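Local coordinates for protein amphinase-2 (Rana pipiens, PDB 2P7S) that hydrolyses RNA, including ribosomal RNA, poly(U) and poly(C), as a secreted, monomeric endonuclease of the pancreatic ribonuclease family and is cytotoxic to cultured human carcinoma cells, at residues F47-T52 against Q73-T78; E57-A62 against I96-R101. All coordinates share one frame; numbering follows the deposited sequence.

Interaction 1: residues F47-T52 against Q73-T78; sequences FIHSTT and QFTLTT
The imidazole of His49 skips its direct neighbour on the facing strand and reaches diagonally to Thr77, its NE2 lying only 2.6 Å from Thr77 OG1. The hydroxyl meets the ring at its edge, close to its plane, and the hydrogen bond is somewhat bent (154°). The other ring nitrogen, ND1, is hydrogen-bonded to Gln19 O, so two hydrogen bonds fix the rotation of the imidazole and tie the backbone at Gln19 to these strands. An alanine here would remove both bonds and would probably leave the Thr77 side chain less well fixed and the chain at Gln19 less firmly held. Beneath the ring runs an antiparallel ladder, part of the central sheet of the pancreatic ribonuclease fold. Phe47 and Thr77 form a hydrogen-bonded pair, Phe47 N to Thr77 O being short at 2.7 Å and nearly straight (174°), while Thr77 N returns to Phe47 O. Two residues on, His49 N donates to Thr75 O at 3.0 Å, nearly along the carbonyl axis, but the return bond is missing. A water bridges that gap instead, accepting from Thr75 N and donating to His49 O, 2.8 Å from each. The strand 45-49 is ending here: His49 is the centre of an inverse gamma turn, closed by a weak bond from Ser50 N to Ile48 O. The opposite face of the sheet is apolar. Ile48 and Leu76, a non-hydrogen-bonded pair, lie side by side with Ile48 CG1 3.8 Å from Leu76 CD2. Ile48 CG2, anti to its backbone N, approaches Phe74 obliquely, 3.9 Å from CD2. Ser50 CB meets the same Phe74 ring at its edge, and helix 6-15 packs against Ile48 through Phe11.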
ATOM      1  N   PHE A  47       0.543  -0.570   4.158  1.00 19.70           N
ATOM      2  CA  PHE A  47       1.825  -0.153   3.609  1.00 21.06           C
ATOM      3  C   PHE A  47       2.667  -1.347   3.185  1.00 22.24           C
ATOM      4  O   PHE A  47       2.738  -2.351   3.890  1.00 23.03           O
ATOM      5  CB  PHE A  47       2.591   0.676   4.644  1.00 21.14           C
ATOM      6  CG  PHE A  47       1.918   1.968   4.992  1.00 21.65           C
ATOM      7  CD1 PHE A  47       0.967   2.028   6.005  1.00 21.52           C
ATOM      8  CD2 PHE A  47       2.211   3.126   4.277  1.00 22.77           C
ATOM      9  CE1 PHE A  47       0.318   3.226   6.297  1.00 20.84           C
ATOM     10  CE2 PHE A  47       1.564   4.331   4.559  1.00 20.39           C
ATOM     11  CZ  PHE A  47       0.616   4.382   5.569  1.00 20.15           C
ATOM     12  N   ILE A  48       3.326  -1.218   2.039  1.00 21.93           N
ATOM     13  CA  ILE A  48       4.145  -2.293   1.491  1.00 22.87           C
ATOM     14  C   ILE A  48       5.623  -1.966   1.697  1.00 23.17           C
ATOM     15  O   ILE A  48       6.123  -0.972   1.173  1.00 22.84           O
ATOM     16  CB  ILE A  48       3.878  -2.463  -0.028  1.00 22.30           C
ATOM     17  CG1 ILE A  48       2.374  -2.525  -0.293  1.00 22.29           C
ATOM     18  CG2 ILE A  48       4.551  -3.724  -0.540  1.00 23.37           C
ATOM     19  CD1 ILE A  48       2.001  -2.207  -1.740  1.00 23.43           C
ATOM     20  N   HIS A  49       6.311  -2.803   2.468  1.00 23.23           N
ATOM     21  CA  HIS A  49       7.729  -2.601   2.750  1.00 25.38           C
ATOM     22  C   HIS A  49       8.542  -3.209   1.617  1.00 27.51           C
ATOM     23  O   HIS A  49       8.950  -4.376   1.676  1.00 28.65           O
ATOM     24  CB  HIS A  49       8.089  -3.270   4.078  1.00 24.06           C
ATOM     25  CG  HIS A  49       7.388  -2.671   5.255  1.00 23.21           C
ATOM     26  ND1 HIS A  49       7.898  -1.601   5.958  1.00 21.59           N
ATOM     27  CD2 HIS A  49       6.188  -2.955   5.816  1.00 24.03           C
ATOM     28  CE1 HIS A  49       7.041  -1.250   6.901  1.00 23.96           C
ATOM     29  NE2 HIS A  49       5.994  -2.054   6.835  1.00 24.96           N
ATOM     30  N   SER A  50       8.777  -2.416   0.582  1.00 27.93           N
ATOM     31  CA  SER A  50       9.522  -2.892  -0.576  0.50 26.86           C
ATOM     32  C   SER A  50       9.932  -1.760  -1.502  1.00 28.39           C
ATOM     33  O   SER A  50       9.412  -0.643  -1.408  1.00 25.23           O
ATOM     34  CB  SER A  50       8.663  -3.892  -1.362  0.50 26.11           C
ATOM     35  OG  SER A  50       9.189  -4.140  -2.658  0.50 21.28           O
ATOM     36  N   THR A  51      10.869  -2.061  -2.393  1.00 28.53           N
ATOM     37  CA  THR A  51      11.315  -1.098  -3.381  1.00 29.39           C
ATOM     38  C   THR A  51      10.074  -1.046  -4.273  1.00 28.24           C
ATOM     39  O   THR A  51       9.236  -1.946  -4.206  1.00 28.46           O
ATOM     40  CB  THR A  51      12.508  -1.647  -4.169  1.00 28.41           C
ATOM     41  OG1 THR A  51      12.274  -3.029  -4.466  1.00 29.99           O
ATOM     42  CG2 THR A  51      13.793  -1.529  -3.350  1.00 29.32           C
ATOM     43  N   THR A  52       9.952  -0.013  -5.096  1.00 29.62           N
ATOM     44  CA  THR A  52       8.781   0.141  -5.953  1.00 29.25           C
ATOM     45  C   THR A  52       8.695  -0.817  -7.136  1.00 28.62           C
ATOM     46  O   THR A  52       7.604  -1.254  -7.502  1.00 27.10           O
ATOM     47  CB  THR A  52       8.695   1.570  -6.501  1.00 30.05           C
ATOM     48  OG1 THR A  52       9.825   1.828  -7.341  1.00 31.15           O
ATOM     49  CG2 THR A  52       8.675   2.574  -5.364  1.00 28.18           C
ATOM     50  N   GLN A  73       5.050 -12.700  -2.247  1.00 43.83           N
ATOM     51  CA  GLN A  73       4.531 -12.168  -0.991  1.00 43.60           C
ATOM     52  C   GLN A  73       5.352 -10.953  -0.566  1.00 41.88           C
ATOM     53  O   GLN A  73       6.550 -10.880  -0.843  1.00 42.40           O
ATOM     54  CB  GLN A  73       4.606 -13.222   0.122  1.00 45.57           C
ATOM     55  CG  GLN A  73       3.788 -14.489  -0.103  1.00 48.56           C
ATOM     56  CD  GLN A  73       3.783 -15.394   1.128  1.00 50.46           C
ATOM     57  OE1 GLN A  73       3.231 -15.039   2.170  1.00 50.60           O
ATOM     58  NE2 GLN A  73       4.402 -16.564   1.010  1.00 51.15           N
ATOM     59  N   PHE A  74       4.709 -10.003   0.107  1.00 38.95           N
ATOM     60  CA  PHE A  74       5.401  -8.809   0.588  1.00 36.43           C
ATOM     61  C   PHE A  74       5.185  -8.643   2.084  1.00 34.89           C
ATOM     62  O   PHE A  74       4.264  -9.228   2.649  1.00 35.91           O
ATOM     63  CB  PHE A  74       4.884  -7.544  -0.110  1.00 36.96           C
ATOM     64  CG  PHE A  74       5.075  -7.544  -1.595  1.00 35.98           C
ATOM     65  CD1 PHE A  74       4.204  -8.247  -2.423  1.00 37.25           C
ATOM     66  CD2 PHE A  74       6.130  -6.845  -2.169  1.00 35.77           C
ATOM     67  CE1 PHE A  74       4.383  -8.249  -3.804  1.00 36.31           C
ATOM     68  CE2 PHE A  74       6.319  -6.842  -3.547  1.00 35.77           C
ATOM     69  CZ  PHE A  74       5.442  -7.545  -4.365  1.00 35.68           C
ATOM     70  N   THR A  75       6.046  -7.852   2.717  1.00 33.59           N
ATOM     71  CA  THR A  75       5.929  -7.559   4.144  1.00 33.47           C
ATOM     72  C   THR A  75       4.953  -6.388   4.194  1.00 31.66           C
ATOM     73  O   THR A  75       5.203  -5.346   3.579  1.00 27.95           O
ATOM     74  CB  THR A  75       7.278  -7.127   4.737  1.00 35.99           C
ATOM     75  OG1 THR A  75       8.237  -8.171   4.537  1.00 39.51           O
ATOM     76  CG2 THR A  75       7.142  -6.849   6.227  1.00 35.80           C
ATOM     77  N   LEU A  76       3.854  -6.557   4.927  1.00 30.14           N
ATOM     78  CA  LEU A  76       2.806  -5.542   5.001  1.00 29.15           C
ATOM     79  C   LEU A  76       2.427  -5.034   6.384  1.00 30.38           C
ATOM     80  O   LEU A  76       2.184  -5.824   7.293  1.00 33.20           O
ATOM     81  CB  LEU A  76       1.538  -6.097   4.366  1.00 28.95           C
ATOM     82  CG  LEU A  76       1.648  -6.697   2.970  1.00 27.22           C
ATOM     83  CD1 LEU A  76       0.419  -7.553   2.705  1.00 27.77           C
ATOM     84  CD2 LEU A  76       1.778  -5.587   1.940  1.00 25.53           C
ATOM     85  N   THR A  77       2.358  -3.713   6.525  1.00 25.70           N
ATOM     86  CA  THR A  77       1.943  -3.100   7.779  1.00 24.33           C
ATOM     87  C   THR A  77       0.576  -2.469   7.553  1.00 23.34           C
ATOM     88  O   THR A  77       0.393  -1.651   6.652  1.00 19.52           O
ATOM     89  CB  THR A  77       2.911  -2.004   8.237  1.00 24.08           C
ATOM     90  OG1 THR A  77       4.144  -2.603   8.639  1.00 23.88           O
ATOM     91  CG2 THR A  77       2.321  -1.222   9.405  1.00 25.60           C
ATOM     92  N   THR A  78      -0.393  -2.863   8.365  1.00 23.23           N
ATOM     93  CA  THR A  78      -1.724  -2.307   8.235  1.00 21.80           C
ATOM     94  C   THR A  78      -2.012  -1.436   9.454  1.00 20.86           C
ATOM     95  O   THR A  78      -1.832  -1.871  10.586  1.00 22.11           O
ATOM     96  CB  THR A  78      -2.783  -3.440   8.119  1.00 22.66           C
ATOM     97  OG1 THR A  78      -2.590  -4.140   6.884  1.00 23.64           O
ATOM     98  CG2 THR A  78      -4.191  -2.867   8.153  1.00 23.65           C
TER
HETATM   99  O   HOH W   1       7.819  -6.796   0.836  1.00 29.49           O

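Interaction 2: residues E57-A62 against I96-R101; sequences EICRRA and ICITCR
Two tilted guanidinium groups approach each other on the outside of this contact: only Arg60 NH1 lies over one face of the Arg61 group, 3.2 Å above its plane and shifted toward the rim, while Arg61 CG sits in plane at the edge of the Arg60 group. Both belong to 57-62 and take no part in gripping the strand, and two like charges so close would probably repel unless screened by solvent or neighbouring molecules. The grip itself is covalent. Cys59 SG and Cys100 SG are joined at 2.0 Å in a left-handed disulfide (chi3 -86°), each sulfur anti to its own carbonyl carbon. It is one of the cystines shared across the pancreatic ribonuclease family, and here it ties the loop after helix 52-56 to the long strand 86-101. No hydrogen bond crosses between the segments; apolar packing does the rest. Ile96 and Ile98 both hold CG1 in the crowded position between N and carbonyl carbon, with the chain beyond extended toward Ile58. Ile98 CD1 tucks against Ile58 CG2 at 3.6 Å and also leans on Cys59 SG. Ile96 meets Ile58 tip to tip at about a right angle, CD1 to CD1 at 3.7 Å. A type I turn from Cys59 to Ala62, closed by Ala62 N to Cys59 O at 3.1 Å, brings the Ala62 methyl to 3.9 Å from Cys100 CB.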
ATOM      1  N   GLU A  57       5.862  -4.611 -10.981  1.00 33.04           N
ATOM      2  CA  GLU A  57       5.908  -5.862 -11.737  0.50 34.43           C
ATOM      3  C   GLU A  57       4.587  -6.631 -11.671  1.00 34.78           C
ATOM      4  O   GLU A  57       4.279  -7.434 -12.555  1.00 33.87           O
ATOM      5  CB  GLU A  57       7.028  -6.768 -11.204  0.50 36.43           C
ATOM      6  CG  GLU A  57       8.436  -6.198 -11.317  0.50 39.89           C
ATOM      7  CD  GLU A  57       9.497  -7.165 -10.818  0.50 41.30           C
ATOM      8  OE1 GLU A  57       9.604  -8.275 -11.382  0.50 43.55           O
ATOM      9  OE2 GLU A  57      10.226  -6.821  -9.862  0.50 41.99           O
ATOM     10  N   ILE A  58       3.811  -6.398 -10.615  1.00 33.61           N
ATOM     11  CA  ILE A  58       2.541  -7.096 -10.455  1.00 33.28           C
ATOM     12  C   ILE A  58       1.627  -6.850 -11.657  1.00 33.70           C
ATOM     13  O   ILE A  58       0.774  -7.676 -11.986  1.00 34.54           O
ATOM     14  CB  ILE A  58       1.801  -6.632  -9.176  1.00 32.57           C
ATOM     15  CG1 ILE A  58       2.685  -6.856  -7.944  1.00 32.48           C
ATOM     16  CG2 ILE A  58       0.494  -7.400  -9.025  1.00 31.89           C
ATOM     17  CD1 ILE A  58       2.117  -6.251  -6.655  1.00 30.78           C
ATOM     18  N   CYS A  59       1.820  -5.717 -12.319  1.00 32.57           N
ATOM     19  CA  CYS A  59       0.990  -5.354 -13.463  1.00 32.61           C
ATOM     20  C   CYS A  59       1.647  -5.573 -14.833  1.00 34.11           C
ATOM     21  O   CYS A  59       1.099  -5.156 -15.853  1.00 33.27           O
ATOM     22  CB  CYS A  59       0.587  -3.882 -13.348  1.00 30.94           C
ATOM     23  SG  CYS A  59      -0.352  -3.427 -11.848  1.00 29.23           S
ATOM     24  N   ARG A  60       2.798  -6.236 -14.866  1.00 36.05           N
ATOM     25  CA  ARG A  60       3.506  -6.426 -16.130  1.00 38.57           C
ATOM     26  C   ARG A  60       2.753  -7.090 -17.277  1.00 38.17           C
ATOM     27  O   ARG A  60       3.141  -6.938 -18.432  1.00 35.06           O
ATOM     28  CB  ARG A  60       4.836  -7.157 -15.906  1.00 41.38           C
ATOM     29  CG  ARG A  60       4.745  -8.576 -15.375  1.00 45.73           C
ATOM     30  CD  ARG A  60       6.101  -9.256 -15.533  1.00 49.91           C
ATOM     31  NE  ARG A  60       6.306 -10.357 -14.596  1.00 54.24           N
ATOM     32  CZ  ARG A  60       5.573 -11.465 -14.553  1.00 56.06           C
ATOM     33  NH1 ARG A  60       4.570 -11.640 -15.402  1.00 57.44           N
ATOM     34  NH2 ARG A  60       5.847 -12.402 -13.654  1.00 57.87           N
ATOM     35  N   ARG A  61       1.680  -7.817 -16.986  1.00 39.26           N
ATOM     36  CA  ARG A  61       0.934  -8.463 -18.062  1.00 40.80           C
ATOM     37  C   ARG A  61      -0.525  -8.044 -18.106  1.00 40.15           C
ATOM     38  O   ARG A  61      -1.322  -8.628 -18.839  1.00 41.36           O
ATOM     39  CB  ARG A  61       1.041  -9.985 -17.944  1.00 42.12           C
ATOM     40  CG  ARG A  61       2.481 -10.476 -17.919  1.00 46.27           C
ATOM     41  CD  ARG A  61       2.657 -11.795 -18.647  1.00 48.34           C
ATOM     42  NE  ARG A  61       4.030 -12.286 -18.554  1.00 50.94           N
ATOM     43  CZ  ARG A  61       5.102 -11.609 -18.959  1.00 51.66           C
ATOM     44  NH1 ARG A  61       4.970 -10.399 -19.492  1.00 51.12           N
ATOM     45  NH2 ARG A  61       6.309 -12.143 -18.831  1.00 51.37           N
ATOM     46  N   ALA A  62      -0.867  -7.016 -17.337  1.00 38.70           N
ATOM     47  CA  ALA A  62      -2.237  -6.525 -17.277  1.00 37.46           C
ATOM     48  C   ALA A  62      -2.596  -5.542 -18.386  1.00 37.93           C
ATOM     49  O   ALA A  62      -1.786  -4.700 -18.783  1.00 36.89           O
ATOM     50  CB  ALA A  62      -2.492  -5.879 -15.917  1.00 36.76           C
ATOM     51  N   ILE A  96      -0.775  -9.612  -2.292  1.00 30.28           N
ATOM     52  CA  ILE A  96      -1.656  -8.462  -2.258  1.00 29.66           C
ATOM     53  C   ILE A  96      -2.486  -8.436  -3.522  1.00 29.49           C
ATOM     54  O   ILE A  96      -2.117  -9.028  -4.537  1.00 29.50           O
ATOM     55  CB  ILE A  96      -0.880  -7.126  -2.122  1.00 28.65           C
ATOM     56  CG1 ILE A  96       0.075  -6.940  -3.308  1.00 29.73           C
ATOM     57  CG2 ILE A  96      -0.127  -7.110  -0.800  1.00 27.08           C
ATOM     58  CD1 ILE A  96       0.821  -5.603  -3.297  1.00 29.01           C
ATOM     59  N   CYS A  97      -3.627  -7.768  -3.439  1.00 27.98           N
ATOM     60  CA  CYS A  97      -4.535  -7.641  -4.561  1.00 27.63           C
ATOM     61  C   CYS A  97      -4.618  -6.158  -4.874  1.00 27.64           C
ATOM     62  O   CYS A  97      -4.983  -5.352  -4.014  1.00 26.19           O
ATOM     63  CB  CYS A  97      -5.926  -8.182  -4.195  1.00 28.20           C
ATOM     64  SG  CYS A  97      -7.152  -7.878  -5.507  1.00 31.27           S
ATOM     65  N   ILE A  98      -4.267  -5.800  -6.103  1.00 26.62           N
ATOM     66  CA  ILE A  98      -4.285  -4.402  -6.511  1.00 27.24           C
ATOM     67  C   ILE A  98      -5.006  -4.223  -7.836  1.00 28.05           C
ATOM     68  O   ILE A  98      -5.242  -5.188  -8.567  1.00 29.95           O
ATOM     69  CB  ILE A  98      -2.843  -3.849  -6.687  1.00 27.03           C
ATOM     70  CG1 ILE A  98      -2.136  -4.599  -7.817  1.00 26.54           C
ATOM     71  CG2 ILE A  98      -2.057  -3.994  -5.396  1.00 26.95           C
ATOM     72  CD1 ILE A  98      -0.732  -4.101  -8.104  1.00 29.22           C
ATOM     73  N   THR A  99      -5.369  -2.984  -8.135  1.00 27.11           N
ATOM     74  CA  THR A  99      -6.014  -2.688  -9.405  1.00 28.48           C
ATOM     75  C   THR A  99      -4.898  -2.106 -10.251  1.00 28.47           C
ATOM     76  O   THR A  99      -4.139  -1.258  -9.780  1.00 26.03           O
ATOM     77  CB  THR A  99      -7.116  -1.622  -9.284  1.00 28.62           C
ATOM     78  OG1 THR A  99      -8.074  -2.027  -8.303  1.00 29.85           O
ATOM     79  CG2 THR A  99      -7.819  -1.435 -10.627  1.00 28.71           C
ATOM     80  N   CYS A 100      -4.791  -2.582 -11.484  1.00 28.65           N
ATOM     81  CA  CYS A 100      -3.777  -2.104 -12.410  1.00 28.88           C
ATOM     82  C   CYS A 100      -4.458  -1.289 -13.491  1.00 29.45           C
ATOM     83  O   CYS A 100      -5.628  -1.518 -13.806  1.00 30.33           O
ATOM     84  CB  CYS A 100      -3.081  -3.269 -13.114  1.00 27.90           C
ATOM     85  SG  CYS A 100      -2.104  -4.421 -12.108  1.00 28.72           S
ATOM     86  N   ARG A 101      -3.720  -0.330 -14.039  1.00 27.26           N
ATOM     87  CA  ARG A 101      -4.190   0.475 -15.160  1.00 30.03           C
ATOM     88  C   ARG A 101      -3.055   0.115 -16.105  1.00 30.76           C
ATOM     89  O   ARG A 101      -1.990   0.732 -16.073  1.00 30.41           O
ATOM     90  CB  ARG A 101      -4.171   1.969 -14.835  1.00 30.45           C
ATOM     91  CG  ARG A 101      -4.907   2.842 -15.866  1.00 35.30           C
ATOM     92  CD  ARG A 101      -4.121   2.987 -17.161  1.00 38.03           C
ATOM     93  NE  ARG A 101      -2.911   3.787 -16.975  1.00 40.22           N
ATOM     94  CZ  ARG A 101      -1.954   3.927 -17.890  1.00 42.37           C
ATOM     95  NH1 ARG A 101      -2.058   3.317 -19.063  1.00 41.68           N
ATOM     96  NH2 ARG A 101      -0.888   4.675 -17.629  1.00 42.97           N
TER

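Interactions 1 and 2 have centres about 15 Å apart and meet through the neighbouring strands 74-83 and 86-101 of one sheet. Ile96 is the main joint: its CG2 packs 3.6 Å from Leu76 CD1, and its CD1 lies 3.9 Å from Ile48 CD1. Ile58 CD1 adds a looser touch at 4.2 Å to Phe74 CE1, so the apolar sides of both contacts run together. Each lies near a probable catalytic residue, assigned by similarity: between nearest side-chain atoms, Ile48 of interaction 1 is about 4 Å from His15, the likely proton acceptor, and Ile98 of interaction 2 about 6 Å from His107, the likely proton donor.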